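Local coordinates for alpha-L-rhamnosidase (PDB 3W5N), which hydrolyses terminal alpha-L-rhamnose residues from citrus flavonoids and gum arabic, cleaving both alpha-1,6 and alpha-1,2 linkages, at residues A[345-350]-A[683-688]; A[379-384]-A[391-396]; A[622-627]-A[915-920]. All coordinates share one frame; numbering follows the deposited sequence.

How the interactions relate
Interactions 1 and 3 are buried, while interaction 2 is only partly so. Interaction 3 joins two loops within the six-hairpin catalytic domain and combines one hydrogen bond from a side-chain amide with aromatic packing, next to His916, which binds the active-site rhamnose. Interaction 1 joins that same domain to the rhamnosidase N-terminal domain through apolar contact alone. Interaction 2 stays inside the N-terminal domain, where backbone N-H groups bind the end of a short helix. Trp347 links all three contacts: its NE1 reaches Tyr393 OH of interaction 2, its ring stacks on Trp380, and its backbone N meets Ser626 OG of interaction 3. Interactions 1 and 2 share a second rhamnose.

Interaction 1: A[345-350]-A[683-688]; sequences PGWTDY and PAVGNL. With RAM (alpha-L-rhamnopyranose), chain G.
Trp347 and Pro683 meet at the interface between two domains: the 345-350 loop belongs to the rhamnosidase N-terminal domain, and the 683-688 loop to the (alpha/alpha)6 catalytic domain. The centre is a CH-pi contact. Pro683 CG sits 3.7 Å from the centroid of the five-membered ring of Trp347, only 8° off the ring normal; the proline is tilted and presents its CB-CG edge to the face of the pyrrole half. Pro683 CB lies over the same face, 3.7 Å from Trp347 NE1. The opposite face of the indole is stacked on Trp380, which leaves Trp347 sandwiched. With CG anti to the backbone N (chi1 -172°), the indole extends out from its loop to meet the proline. Val685 touches the ring differently, in its plane: the CG1 methyl abuts the benzo edge, 3.9 Å from Trp347 CZ2.

Val685 also faces a bound rhamnose, with CG1 3.8 Å from the sugar C6. Next to it, Gly686 N donates to the sugar O4 at 3.2 Å, and Asn687 OD1 takes only a weak, long bond from O3. On the 345-350 side, Tyr350 OH closes the loop on itself by donating to Gly346 O at 2.7 Å.

The polar groups find their partners outside the two segments: Trp347 NE1 in Tyr393 OH, the Trp347 backbone in Ser626 and Lys663, and Asp349 in a salt bridge to Arg351. Cohesion between these two loops therefore rests on shape and dispersion, with the directional bonds holding the indole in position to receive the proline.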
loop_
_atom_site.group_PDB
_atom_site.type_symbol
_atom_site.label_atom_id
_atom_site.label_comp_id
_atom_site.label_asym_id
_atom_site.label_seq_id
_atom_site.Cartn_x
_atom_site.Cartn_y
_atom_site.Cartn_z
ATOM N N PRO A 345 -12.414 -1.807 2.361
ATOM C CA PRO A 345 -12.190 -0.542 3.040
ATOM C C PRO A 345 -10.715 -0.245 3.313
ATOM O O PRO A 345 -10.402 0.727 4.011
ATOM C CB PRO A 345 -12.931 -0.769 4.361
ATOM C CG PRO A 345 -12.589 -2.182 4.677
ATOM C CD PRO A 345 -12.681 -2.886 3.328
ATOM N N GLY A 346 -9.813 -1.088 2.829
ATOM C CA GLY A 346 -8.381 -0.878 3.105
ATOM C C GLY A 346 -7.937 -1.674 4.335
ATOM O O GLY A 346 -8.750 -2.360 4.978
ATOM N N TRP A 347 -6.646 -1.589 4.630
ATOM C CA TRP A 347 -6.013 -2.394 5.668
ATOM C C TRP A 347 -5.808 -1.558 6.917
ATOM O O TRP A 347 -5.075 -0.581 6.880
ATOM C CB TRP A 347 -4.655 -2.889 5.168
ATOM C CG TRP A 347 -3.949 -3.902 6.050
ATOM C CD1 TRP A 347 -4.442 -4.526 7.158
ATOM C CD2 TRP A 347 -2.633 -4.446 5.829
ATOM N NE1 TRP A 347 -3.493 -5.402 7.669
ATOM C CE2 TRP A 347 -2.384 -5.375 6.859
ATOM C CE3 TRP A 347 -1.630 -4.211 4.866
ATOM C CZ2 TRP A 347 -1.166 -6.074 6.962
ATOM C CZ3 TRP A 347 -0.437 -4.936 4.947
ATOM C CH2 TRP A 347 -0.222 -5.856 5.976
ATOM N N THR A 348 -6.465 -1.951 8.006
ATOM C CA THR A 348 -6.148 -1.452 9.353
ATOM C C THR A 348 -6.019 -2.664 10.275
ATOM O O THR A 348 -6.371 -3.789 9.878
ATOM C CB THR A 348 -7.245 -0.507 9.890
ATOM O OG1 THR A 348 -8.530 -1.112 9.706
ATOM C CG2 THR A 348 -7.202 0.857 9.147
ATOM N N ASP A 349 -5.550 -2.460 11.505
ATOM C CA ASP A 349 -5.702 -3.554 12.487
ATOM C C ASP A 349 -7.188 -3.703 12.827
ATOM O O ASP A 349 -7.728 -2.963 13.677
ATOM C CB ASP A 349 -4.881 -3.313 13.764
ATOM C CG ASP A 349 -5.131 -4.395 14.823
ATOM O OD1 ASP A 349 -5.925 -5.345 14.583
ATOM O OD2 ASP A 349 -4.521 -4.291 15.902
ATOM N N TYR A 350 -7.837 -4.667 12.179
ATOM C CA TYR A 350 -9.293 -4.816 12.266
ATOM C C TYR A 350 -9.825 -5.101 13.658
ATOM O O TYR A 350 -11.026 -4.947 13.896
ATOM C CB TYR A 350 -9.767 -5.905 11.323
ATOM C CG TYR A 350 -9.401 -5.613 9.881
ATOM C CD1 TYR A 350 -10.030 -4.583 9.174
ATOM C CD2 TYR A 350 -8.397 -6.347 9.239
ATOM C CE1 TYR A 350 -9.686 -4.306 7.843
ATOM C CE2 TYR A 350 -8.057 -6.088 7.919
ATOM C CZ TYR A 350 -8.701 -5.079 7.224
ATOM O OH TYR A 350 -8.334 -4.857 5.905
ATOM N N PRO A 683 0.286 -2.013 9.654
ATOM C CA PRO A 683 -0.212 -2.919 10.699
ATOM C C PRO A 683 0.752 -4.066 11.005
ATOM O O PRO A 683 1.457 -4.539 10.123
ATOM C CB PRO A 683 -1.505 -3.471 10.096
ATOM C CG PRO A 683 -1.995 -2.371 9.202
ATOM C CD PRO A 683 -0.736 -1.807 8.598
ATOM N N ALA A 684 0.784 -4.471 12.268
ATOM C CA ALA A 684 1.722 -5.489 12.723
ATOM C C ALA A 684 1.163 -6.883 12.429
ATOM O O ALA A 684 0.114 -7.276 12.932
ATOM C CB ALA A 684 2.024 -5.304 14.205
ATOM N N VAL A 685 1.854 -7.596 11.556
ATOM C CA VAL A 685 1.513 -8.982 11.222
ATOM C C VAL A 685 2.805 -9.791 11.152
ATOM O O VAL A 685 3.876 -9.228 10.912
ATOM C CB VAL A 685 0.756 -9.087 9.878
ATOM C CG1 VAL A 685 -0.618 -8.436 9.977
ATOM C CG2 VAL A 685 1.558 -8.460 8.741
ATOM N N GLY A 686 2.696 -11.095 11.374
ATOM C CA GLY A 686 3.800 -12.019 11.144
ATOM C C GLY A 686 4.907 -12.043 12.188
ATOM O O GLY A 686 5.973 -12.617 11.937
ATOM N N ASN A 687 4.669 -11.417 13.343
ATOM C CA ASN A 687 5.662 -11.393 14.459
ATOM C C ASN A 687 7.092 -11.039 14.021
ATOM O O ASN A 687 8.059 -11.769 14.299
ATOM C CB ASN A 687 5.643 -12.730 15.219
ATOM C CG ASN A 687 4.269 -13.060 15.790
ATOM O OD1 ASN A 687 3.684 -12.265 16.528
ATOM N ND2 ASN A 687 3.742 -14.236 15.444
ATOM N N LEU A 688 7.222 -9.908 13.337
ATOM C CA LEU A 688 8.487 -9.516 12.727
ATOM C C LEU A 688 9.488 -8.855 13.658
ATOM O O LEU A 688 10.711 -8.876 13.393
ATOM C CB LEU A 688 8.232 -8.629 11.513
ATOM C CG LEU A 688 7.650 -9.376 10.305
ATOM C CD1 LEU A 688 7.534 -8.423 9.128
ATOM C CD2 LEU A 688 8.514 -10.568 9.935
HETATM C C1 RAM G . -2.210 -12.082 15.698
HETATM C C2 RAM G . -0.681 -12.122 15.669
HETATM C C3 RAM G . -0.176 -12.351 14.241
HETATM C C4 RAM G . -0.771 -11.328 13.267
HETATM C C5 RAM G . -2.297 -11.222 13.426
HETATM C C6 RAM G . -2.864 -10.029 12.665
HETATM O O1 RAM G . -2.762 -13.358 15.331
HETATM O O2 RAM G . -0.191 -10.870 16.174
HETATM O O3 RAM G . 1.256 -12.294 14.195
HETATM O O4 RAM G . -0.390 -11.681 11.925
HETATM O O5 RAM G . -2.671 -11.061 14.803
#

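Interaction 2: A[379-384]-A[391-396]; sequences GWYAGN and HQYGER. With RAM (alpha-L-rhamnopyranose), chain G.
His391 N donates to Ala382 O at 2.9 Å with a nearly straight N-H (164°), although it comes down from above the carbonyl plane. One residue earlier, Tyr381 O is gripped twice: Tyr393 N approaches in the carbonyl plane at 3.1 Å, while Gly394 N, at 3.3 Å, is tilted out of it. A water adds a bridge, donating to Trp380 O and Gly383 O and accepting from Gln392 N.

All of these acceptors lie at the C-terminal end of the short helix 379-382 or just past it, with no further helical turn to bond; the returning loop supplies N-H groups to Tyr381 O and Ala382 O, and the water serves Trp380 O and Gly383 O. The same loop forms part of a rhamnose site at the boundary between the N-terminal and catalytic domains, to which Gly686 also contributes. There Gln392 OE1 accepts from the sugar O4 at 2.6 Å, and its NE2 is held by Gly389 O. Tyr393 offers a ring face to the sugar methyl, with CE1 3.6 Å from C6.

Farther from the sugar, the edge of the Tyr393 ring turns to the helix carbonyls, CD2 lying 3.5 Å from Trp380 O. Tyr381 has CG anti to the backbone N (chi1 179°), which carries its ring out against the 391-396 loop; one face takes Gly394 N and Tyr393 C, and CD1 rests 3.5 Å from Tyr393 CB. A side chain at Gly394 would run into Tyr381 OH. Gly394 O is buried without a hydrogen-bond partner in the model, met by the Ala382 methyl and by a CA-H...O contact from Ala382 CA at 3.5 Å.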
loop_
_atom_site.group_PDB
_atom_site.type_symbol
_atom_site.label_atom_id
_atom_site.label_comp_id
_atom_site.label_asym_id
_atom_site.label_seq_id
_atom_site.Cartn_x
_atom_site.Cartn_y
_atom_site.Cartn_z
ATOM N N GLY A 379 -9.524 -10.340 1.136
ATOM C CA GLY A 379 -8.603 -9.195 1.349
ATOM C C GLY A 379 -7.487 -9.483 2.342
ATOM O O GLY A 379 -6.999 -10.605 2.422
ATOM N N TRP A 380 -7.094 -8.459 3.093
ATOM C CA TRP A 380 -6.095 -8.580 4.155
ATOM C C TRP A 380 -6.691 -9.234 5.394
ATOM O O TRP A 380 -5.958 -9.812 6.208
ATOM C CB TRP A 380 -5.593 -7.201 4.583
ATOM C CG TRP A 380 -4.810 -6.436 3.555
ATOM C CD1 TRP A 380 -3.450 -6.524 3.321
ATOM C CD2 TRP A 380 -5.308 -5.441 2.671
ATOM N NE1 TRP A 380 -3.091 -5.641 2.324
ATOM C CE2 TRP A 380 -4.208 -4.965 1.908
ATOM C CE3 TRP A 380 -6.582 -4.906 2.430
ATOM C CZ2 TRP A 380 -4.343 -3.977 0.923
ATOM C CZ3 TRP A 380 -6.722 -3.926 1.456
ATOM C CH2 TRP A 380 -5.598 -3.473 0.700
ATOM N N TYR A 381 -8.003 -9.112 5.557
ATOM C CA TYR A 381 -8.674 -9.648 6.743
ATOM C C TYR A 381 -8.532 -11.186 6.838
ATOM O O TYR A 381 -8.216 -11.731 7.915
ATOM C CB TYR A 381 -10.160 -9.244 6.716
ATOM C CG TYR A 381 -10.904 -9.780 7.904
ATOM C CD1 TYR A 381 -10.831 -9.138 9.142
ATOM C CD2 TYR A 381 -11.647 -10.953 7.792
ATOM C CE1 TYR A 381 -11.508 -9.646 10.247
ATOM C CE2 TYR A 381 -12.314 -11.482 8.894
ATOM C CZ TYR A 381 -12.237 -10.809 10.107
ATOM O OH TYR A 381 -12.892 -11.337 11.196
ATOM N N ALA A 382 -8.759 -11.871 5.716
ATOM C CA ALA A 382 -8.835 -13.341 5.712
ATOM C C ALA A 382 -7.953 -13.987 4.656
ATOM O O ALA A 382 -7.732 -15.181 4.715
ATOM C CB ALA A 382 -10.294 -13.810 5.559
ATOM N N GLY A 383 -7.463 -13.206 3.685
ATOM C CA GLY A 383 -6.628 -13.755 2.616
ATOM C C GLY A 383 -5.162 -13.826 2.993
ATOM O O GLY A 383 -4.781 -13.465 4.117
ATOM N N ASN A 384 -4.336 -14.328 2.072
ATOM C CA ASN A 384 -2.879 -14.353 2.289
ATOM C C ASN A 384 -2.317 -12.953 2.552
ATOM O O ASN A 384 -2.642 -12.014 1.843
ATOM C CB ASN A 384 -2.161 -14.936 1.070
ATOM C CG ASN A 384 -2.421 -16.411 0.888
ATOM O OD1 ASN A 384 -2.476 -17.178 1.858
ATOM N ND2 ASN A 384 -2.570 -16.830 -0.373
ATOM N N HIS A 391 -5.998 -16.028 6.845
ATOM C CA HIS A 391 -6.716 -15.954 8.127
ATOM C C HIS A 391 -5.981 -15.206 9.233
ATOM O O HIS A 391 -5.991 -15.628 10.398
ATOM C CB HIS A 391 -7.145 -17.353 8.597
ATOM C CG HIS A 391 -7.848 -18.156 7.546
ATOM N ND1 HIS A 391 -7.798 -19.535 7.504
ATOM C CD2 HIS A 391 -8.613 -17.776 6.495
ATOM C CE1 HIS A 391 -8.516 -19.969 6.482
ATOM N NE2 HIS A 391 -9.021 -18.922 5.853
ATOM N N GLN A 392 -5.351 -14.091 8.887
ATOM C CA GLN A 392 -4.635 -13.295 9.879
ATOM C C GLN A 392 -5.551 -12.695 10.940
ATOM O O GLN A 392 -5.190 -12.654 12.117
ATOM C CB GLN A 392 -3.823 -12.177 9.222
ATOM C CG GLN A 392 -2.667 -12.647 8.351
ATOM C CD GLN A 392 -1.715 -13.596 9.054
ATOM O OE1 GLN A 392 -1.378 -13.423 10.237
ATOM N NE2 GLN A 392 -1.257 -14.596 8.325
ATOM N N TYR A 393 -6.726 -12.220 10.532
ATOM C CA TYR A 393 -7.660 -11.574 11.457
ATOM C C TYR A 393 -8.952 -12.352 11.651
ATOM O O TYR A 393 -9.606 -12.231 12.699
ATOM C CB TYR A 393 -8.008 -10.169 10.969
ATOM C CG TYR A 393 -6.832 -9.252 10.832
ATOM C CD1 TYR A 393 -6.435 -8.449 11.896
ATOM C CD2 TYR A 393 -6.143 -9.150 9.624
ATOM C CE1 TYR A 393 -5.361 -7.593 11.784
ATOM C CE2 TYR A 393 -5.068 -8.284 9.491
ATOM C CZ TYR A 393 -4.692 -7.498 10.569
ATOM O OH TYR A 393 -3.623 -6.640 10.444
ATOM N N GLY A 394 -9.342 -13.117 10.636
ATOM C CA GLY A 394 -10.556 -13.952 10.723
ATOM C C GLY A 394 -10.594 -14.985 9.620
ATOM O O GLY A 394 -9.750 -14.963 8.726
ATOM N N GLU A 395 -11.589 -15.871 9.683
ATOM C CA GLU A 395 -11.683 -17.031 8.782
ATOM C C GLU A 395 -12.414 -16.701 7.498
ATOM O O GLU A 395 -12.197 -17.332 6.480
ATOM C CB GLU A 395 -12.425 -18.206 9.465
ATOM C CG GLU A 395 -11.773 -18.761 10.733
ATOM C CD GLU A 395 -10.396 -19.369 10.492
ATOM O OE1 GLU A 395 -10.263 -20.212 9.577
ATOM O OE2 GLU A 395 -9.441 -19.012 11.231
ATOM N N ARG A 396 -13.329 -15.745 7.562
ATOM C CA ARG A 396 -14.146 -15.435 6.398
ATOM C C ARG A 396 -14.626 -14.006 6.435
ATOM O O ARG A 396 -14.790 -13.423 7.530
ATOM C CB ARG A 396 -15.335 -16.387 6.285
ATOM C CG ARG A 396 -16.473 -16.112 7.233
ATOM C CD ARG A 396 -17.395 -17.318 7.255
ATOM N NE ARG A 396 -16.689 -18.486 7.789
ATOM C CZ ARG A 396 -16.493 -18.733 9.085
ATOM N NH1 ARG A 396 -16.953 -17.901 10.011
ATOM N NH2 ARG A 396 -15.826 -19.819 9.453
HETATM C C1 RAM G . -2.210 -12.082 15.698
HETATM C C2 RAM G . -0.681 -12.122 15.669
HETATM C C3 RAM G . -0.176 -12.351 14.241
HETATM C C4 RAM G . -0.771 -11.328 13.267
HETATM C C5 RAM G . -2.297 -11.222 13.426
HETATM C C6 RAM G . -2.864 -10.029 12.665
HETATM O O1 RAM G . -2.762 -13.358 15.331
HETATM O O2 RAM G . -0.191 -10.870 16.174
HETATM O O3 RAM G . 1.256 -12.294 14.195
HETATM O O4 RAM G . -0.390 -11.681 11.925
HETATM O O5 RAM G . -2.671 -11.061 14.803
HETATM O O HOH W 1 -5.532 -12.687 6.518
HETATM O O HOH W 2 -12.563 -13.207 13.881
#

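Interaction 3: A[622-627]-A[915-920]; sequences GNFLSV and NHYAYG. With RAM (alpha-L-rhamnopyranose), chain C.
Asn623, just past the end of helix 607-622, reaches across with its amide. ND2 donates to Asn915 O at 3.0 Å, fairly straight at 161°; the acceptor lies close to the plane of the Asn623 amide, but the N-H comes in from above the carbonyl plane of Asn915. The two asparagine side chains run antiparallel alongside each other, with their amide planes 73° apart. Both ends of the Asn623 amide are used, since ND2 also bonds to Gly619 O and OD1 to Thr629 OG1. Its CB rests 3.5 Å from Tyr917 CE2. A leucine here would probably leave Asn915 O, Gly619 O and Thr629 OG1 without these partners, and the carbonyl before His916 less firmly placed.

These are loops of the (alpha/alpha)6 barrel, and the second carries part of the active site. His916 points away from Asn623, toward the bound rhamnose, where NE2 lies at 3.1 Å from O2 and 3.0 Å from O3, its one N-H shared between them; ND1 is steadied by Ser913 OG. The His916 side chain also lies about 3 Å from that of Glu895, the probable proton acceptor. The Asn623 bond thus grips the carbonyl immediately before a rhamnose-binding residue.

Next along, Phe624 brings a ring edge to Tyr917, CE1 to CE2 at 4.0 Å, the side chains crossing at about a right angle. Tyr917 has CG between its backbone N and carbonyl carbon (chi1 48°), which brings CD2 and CE2 against Asn623 CB. Beyond the pair, Phe624 stacks on Phe660 and Tyr917 on Phe647.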
loop_
_atom_site.group_PDB
_atom_site.type_symbol
_atom_site.label_atom_id
_atom_site.label_comp_id
_atom_site.label_asym_id
_atom_site.label_seq_id
_atom_site.Cartn_x
_atom_site.Cartn_y
_atom_site.Cartn_z
ATOM N N GLY A 622 3.184 3.381 -6.694
ATOM C CA GLY A 622 3.053 1.919 -6.676
ATOM C C GLY A 622 2.963 1.334 -5.264
ATOM O O GLY A 622 2.446 0.222 -5.059
ATOM N N ASN A 623 3.510 2.056 -4.289
ATOM C CA ASN A 623 3.548 1.576 -2.917
ATOM C C ASN A 623 2.648 2.365 -1.954
ATOM O O ASN A 623 2.793 2.257 -0.744
ATOM C CB ASN A 623 4.997 1.562 -2.402
ATOM C CG ASN A 623 5.787 0.408 -2.970
ATOM O OD1 ASN A 623 5.590 -0.734 -2.568
ATOM N ND2 ASN A 623 6.663 0.696 -3.945
ATOM N N PHE A 624 1.733 3.150 -2.508
ATOM C CA PHE A 624 0.803 3.948 -1.702
ATOM C C PHE A 624 -0.626 3.418 -1.935
ATOM O O PHE A 624 -1.500 4.137 -2.411
ATOM C CB PHE A 624 0.926 5.426 -2.097
ATOM C CG PHE A 624 1.854 6.246 -1.224
ATOM C CD1 PHE A 624 3.025 5.702 -0.664
ATOM C CD2 PHE A 624 1.569 7.595 -0.993
ATOM C CE1 PHE A 624 3.871 6.488 0.123
ATOM C CE2 PHE A 624 2.417 8.381 -0.221
ATOM C CZ PHE A 624 3.568 7.834 0.338
ATOM N N LEU A 625 -0.853 2.142 -1.610
ATOM C CA LEU A 625 -2.178 1.501 -1.689
ATOM C C LEU A 625 -2.578 1.076 -0.268
ATOM O O LEU A 625 -2.118 0.038 0.239
ATOM C CB LEU A 625 -2.163 0.261 -2.597
ATOM C CG LEU A 625 -2.246 0.376 -4.120
ATOM C CD1 LEU A 625 -0.894 0.843 -4.681
ATOM C CD2 LEU A 625 -2.628 -0.982 -4.710
ATOM N N SER A 626 -3.403 1.901 0.363
ATOM C CA SER A 626 -3.903 1.708 1.750
ATOM C C SER A 626 -2.846 1.901 2.850
ATOM O O SER A 626 -3.094 2.607 3.841
ATOM C CB SER A 626 -4.649 0.354 1.938
ATOM O OG SER A 626 -5.187 0.303 3.260
ATOM N N VAL A 627 -1.679 1.274 2.692
ATOM C CA VAL A 627 -0.560 1.449 3.623
ATOM C C VAL A 627 0.699 1.698 2.787
ATOM O O VAL A 627 0.768 1.224 1.653
ATOM C CB VAL A 627 -0.330 0.221 4.553
ATOM C CG1 VAL A 627 -1.574 -0.108 5.374
ATOM C CG2 VAL A 627 0.148 -1.010 3.783
ATOM N N ASN A 915 10.767 -2.575 -7.239
ATOM C CA ASN A 915 9.836 -1.468 -6.956
ATOM C C ASN A 915 9.768 -1.167 -5.441
ATOM O O ASN A 915 8.739 -1.352 -4.816
ATOM C CB ASN A 915 8.450 -1.780 -7.562
ATOM C CG ASN A 915 7.584 -0.539 -7.753
ATOM O OD1 ASN A 915 7.962 0.571 -7.378
ATOM N ND2 ASN A 915 6.414 -0.729 -8.367
ATOM N N HIS A 916 10.891 -0.706 -4.884
ATOM C CA HIS A 916 11.020 -0.229 -3.496
ATOM C C HIS A 916 11.291 1.272 -3.595
ATOM O O HIS A 916 12.152 1.689 -4.413
ATOM C CB HIS A 916 12.250 -0.858 -2.836
ATOM C CG HIS A 916 11.963 -2.046 -1.963
ATOM N ND1 HIS A 916 11.523 -3.256 -2.463
ATOM C CD2 HIS A 916 12.130 -2.228 -0.631
ATOM C CE1 HIS A 916 11.392 -4.120 -1.470
ATOM N NE2 HIS A 916 11.750 -3.520 -0.345
ATOM N N TYR A 917 10.609 2.106 -2.802
ATOM C CA TYR A 917 10.860 3.556 -2.933
ATOM C C TYR A 917 12.081 4.124 -2.189
ATOM O O TYR A 917 12.464 5.280 -2.431
ATOM C CB TYR A 917 9.615 4.429 -2.637
ATOM C CG TYR A 917 8.857 4.111 -1.369
ATOM C CD1 TYR A 917 9.508 3.967 -0.129
ATOM C CD2 TYR A 917 7.469 3.981 -1.404
ATOM C CE1 TYR A 917 8.784 3.682 1.033
ATOM C CE2 TYR A 917 6.738 3.701 -0.250
ATOM C CZ TYR A 917 7.397 3.539 0.957
ATOM O OH TYR A 917 6.655 3.251 2.081
ATOM N N ALA A 918 12.707 3.313 -1.337
ATOM C CA ALA A 918 13.787 3.788 -0.447
ATOM C C ALA A 918 14.881 4.629 -1.128
ATOM O O ALA A 918 15.216 5.729 -0.648
ATOM C CB ALA A 918 14.394 2.629 0.339
ATOM N N TYR A 919 15.423 4.141 -2.252
ATOM C CA TYR A 919 16.497 4.854 -2.943
ATOM C C TYR A 919 16.007 6.041 -3.783
ATOM O O TYR A 919 16.806 6.847 -4.289
ATOM C CB TYR A 919 17.333 3.866 -3.780
ATOM C CG TYR A 919 18.107 2.910 -2.898
ATOM C CD1 TYR A 919 18.626 3.344 -1.683
ATOM C CD2 TYR A 919 18.340 1.580 -3.274
ATOM C CE1 TYR A 919 19.340 2.500 -0.852
ATOM C CE2 TYR A 919 19.063 0.723 -2.446
ATOM C CZ TYR A 919 19.563 1.197 -1.240
ATOM O OH TYR A 919 20.290 0.388 -0.400
ATOM N N GLY A 920 14.688 6.143 -3.935
ATOM C CA GLY A 920 14.058 7.347 -4.487
ATOM C C GLY A 920 14.133 8.540 -3.538
ATOM O O GLY A 920 13.695 9.628 -3.879
HETATM C C1 RAM C . 12.837 -6.156 3.544
HETATM C C2 RAM C . 11.641 -5.204 3.360
HETATM C C3 RAM C . 12.018 -3.735 3.663
HETATM C C4 RAM C . 13.155 -3.535 4.679
HETATM C C5 RAM C . 13.246 -4.764 5.539
HETATM C C6 RAM C . 14.340 -4.530 6.588
HETATM O O1 RAM C . 12.404 -7.511 3.708
HETATM O O2 RAM C . 11.099 -5.406 2.028
HETATM O O3 RAM C . 12.509 -3.088 2.498
HETATM O O4 RAM C . 12.956 -2.388 5.536
HETATM O O5 RAM C . 13.608 -5.859 4.700
#